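Local coordinates for protein transcriptional regulator, badm/rrf2 family (Thermincola potens, PDB 4CIC) that regulates iron-sulfur cluster biogenesis as the Rrf2-family transcription factor IscR, probably by binding DNA as a dimer, at the interface of chains A and B. Residues are numbered along the deposited sequence; one frame, centred on the assembly and turned at random. Chains: chain A/B, Transcriptional regulator, badm/rrf2 family.

The interface of chains A and B. Residues chain A 12, 15-16, 19, 136; chain B 112-113, 116.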
ATOM      1  N   HIS A  12       4.482  -3.864  10.957  1.00 21.96           N
ATOM      2  CA  HIS A  12       4.814  -2.803  11.865  1.00 23.61           C
ATOM      3  C   HIS A  12       5.719  -3.345  12.962  1.00 21.32           C
ATOM      4  O   HIS A  12       6.780  -2.764  13.249  1.00 23.84           O
ATOM      5  CB  HIS A  12       3.577  -2.126  12.448  1.00 29.34           C
ATOM      6  CG  HIS A  12       3.909  -0.907  13.240  1.00 37.62           C
ATOM      7  ND1 HIS A  12       4.477   0.214  12.669  1.00 35.99           N
ATOM      8  CD2 HIS A  12       3.815  -0.642  14.566  1.00 37.30           C
ATOM      9  CE1 HIS A  12       4.706   1.118  13.605  1.00 38.69           C
ATOM     10  NE2 HIS A  12       4.303   0.626  14.766  1.00 40.81           N
ATOM     11  N   VAL A  15       9.344  -4.503  11.571  1.00 18.77           N
ATOM     12  CA  VAL A  15      10.248  -3.379  11.377  1.00 18.00           C
ATOM     13  C   VAL A  15      10.624  -2.730  12.702  1.00 20.27           C
ATOM     14  O   VAL A  15      11.794  -2.395  12.894  1.00 20.45           O
ATOM     15  CB  VAL A  15       9.667  -2.362  10.375  1.00 20.57           C
ATOM     16  CG1 VAL A  15      10.595  -1.151  10.223  1.00 23.73           C
ATOM     17  CG2 VAL A  15       9.484  -3.053   9.038  1.00 21.30           C
ATOM     18  N   GLN A  16       9.669  -2.561  13.618  1.00 18.64           N
ATOM     19  CA  GLN A  16      10.022  -1.986  14.927  1.00 20.96           C
ATOM     20  C   GLN A  16      11.082  -2.818  15.629  1.00 20.17           C
ATOM     21  O   GLN A  16      12.006  -2.270  16.229  1.00 21.95           O
ATOM     22  CB  GLN A  16       8.818  -1.887  15.864  1.00 21.40           C
ATOM     23  CG  GLN A  16       7.923  -0.699  15.612  1.00 29.31           C
ATOM     24  CD  GLN A  16       6.847  -0.586  16.680  1.00 42.75           C
ATOM     25  OE1 GLN A  16       5.803  -1.230  16.595  1.00 56.34           O
ATOM     26  NE2 GLN A  16       7.106   0.222  17.694  1.00 42.90           N
ATOM     27  N   PHE A  19      14.439  -2.541  13.909  1.00 15.47           N
ATOM     28  CA  PHE A  19      15.035  -1.234  14.154  1.00 16.96           C
ATOM     29  C   PHE A  19      15.601  -1.155  15.576  1.00 22.33           C
ATOM     30  O   PHE A  19      16.678  -0.595  15.798  1.00 20.26           O
ATOM     31  CB  PHE A  19      14.060  -0.083  13.878  1.00 20.92           C
ATOM     32  CG  PHE A  19      14.681   1.267  14.076  1.00 18.18           C
ATOM     33  CD1 PHE A  19      15.717   1.694  13.252  1.00 21.29           C
ATOM     34  CD2 PHE A  19      14.274   2.083  15.111  1.00 22.55           C
ATOM     35  CE1 PHE A  19      16.333   2.939  13.461  1.00 19.48           C
ATOM     36  CE2 PHE A  19      14.882   3.312  15.327  1.00 32.78           C
ATOM     37  CZ  PHE A  19      15.903   3.744  14.483  1.00 24.83           C
ATOM     38  N   MET A 136      17.491   4.520   8.623  1.00 19.16           N
ATOM     39  CA  MET A 136      16.591   4.757   9.745  1.00 18.92           C
ATOM     40  C   MET A 136      17.372   5.199  10.999  1.00 19.50           C
ATOM     41  O   MET A 136      16.948   6.112  11.715  1.00 20.98           O
ATOM     42  CB  MET A 136      15.736   3.508  10.010  1.00 19.41           C
ATOM     43  CG  MET A 136      14.697   3.206   8.873  1.00 18.77           C
ATOM     44  SD  MET A 136      13.866   1.652   9.203  1.00 21.19           S
ATOM     45  CE  MET A 136      12.821   2.058  10.593  1.00 19.88           C
TER
ATOM     46  N   VAL B 112      10.493   6.466  13.981  1.00 23.45           N
ATOM     47  CA  VAL B 112      11.069   6.414  12.643  0.60 21.23           C
ATOM     48  C   VAL B 112      10.375   5.348  11.804  1.00 22.97           C
ATOM     49  O   VAL B 112      10.265   5.497  10.595  1.00 22.87           O
ATOM     50  CB  VAL B 112      12.585   6.146  12.679  0.60 26.62           C
ATOM     51  CG1 VAL B 112      12.843   4.801  13.272  0.60 29.42           C
ATOM     52  CG2 VAL B 112      13.186   6.247  11.277  0.60 22.73           C
ATOM     53  N   THR B 113       9.896   4.268  12.440  1.00 19.35           N
ATOM     54  CA  THR B 113       9.174   3.221  11.699  0.63 18.77           C
ATOM     55  C   THR B 113       7.895   3.787  11.088  1.00 21.70           C
ATOM     56  O   THR B 113       7.581   3.526   9.921  1.00 21.75           O
ATOM     57  CB  THR B 113       8.836   2.002  12.589  0.63 24.58           C
ATOM     58  OG1 THR B 113      10.052   1.390  13.030  0.63 23.83           O
ATOM     59  CG2 THR B 113       8.012   0.960  11.818  0.63 18.61           C
ATOM     60  N   VAL B 116       8.547   5.697   7.959  1.00 19.53           N
ATOM     61  CA  VAL B 116       8.691   4.848   6.775  1.00 21.86           C
ATOM     62  C   VAL B 116       7.324   4.598   6.154  1.00 20.67           C
ATOM     63  O   VAL B 116       7.157   4.719   4.929  1.00 21.47           O
ATOM     64  CB  VAL B 116       9.342   3.498   7.095  1.00 23.25           C
ATOM     65  CG1 VAL B 116       9.459   2.670   5.848  1.00 24.80           C
ATOM     66  CG2 VAL B 116      10.736   3.704   7.665  1.00 23.22           C
TER
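A:Phe19 and B:Val112 meet through a CH-pi contact in this part of the two-fold dimer interface of an Rrf2-family (IscR) regulator, where the N-terminal end of helix 112-129 of one subunit packs on helices 9-23 and 133-143 of the other. The B:Val112 methyl CG1 stands over one face of the A:Phe19 ring, 3.5 Å from its centroid and displaced toward the rim, and approaches ring atom CE2 to 3.3 Å. B:Val112 reaches the ring because CG1 lies between its own backbone N and carbonyl carbon (chi1 63°), while CG2 points instead toward A:Met136, 4.0 Å from that residue's CB. An alanine at A:Phe19 would remove the ring face and would probably leave the CG1 methyl of B:Val112 without its aromatic partner, opening a gap beside the helix start.

Van der Waals packing makes up a second group of contacts. A:Met136 bends at its last torsion (chi3 71°), bringing the thioether methyl CE against B:Val112, B:Thr113 and B:Val116. It lies 3.8 Å from B:Val112 CG1. The B:Thr113 hydroxyl oxygen OG1 is 3.7 Å from the same CE. The side chains of A:Met136 and B:Val116 cross at about a right angle.

Both branches of B:Thr113 face helix 9-23, the methyl making the closer approach. Its CG2 contacts A:Val15 CG1 at 3.7 Å and comes within van der Waals range of the A:His12 imidazole at ND1 and CE1, slightly nearer ND1. Within chain A, the A:Gln16 methylene CG rests over the rim of one A:His12 ring face, which probably helps to fix that ring's tilt; the same CG lies 3.9 Å from B:Thr113 OG1.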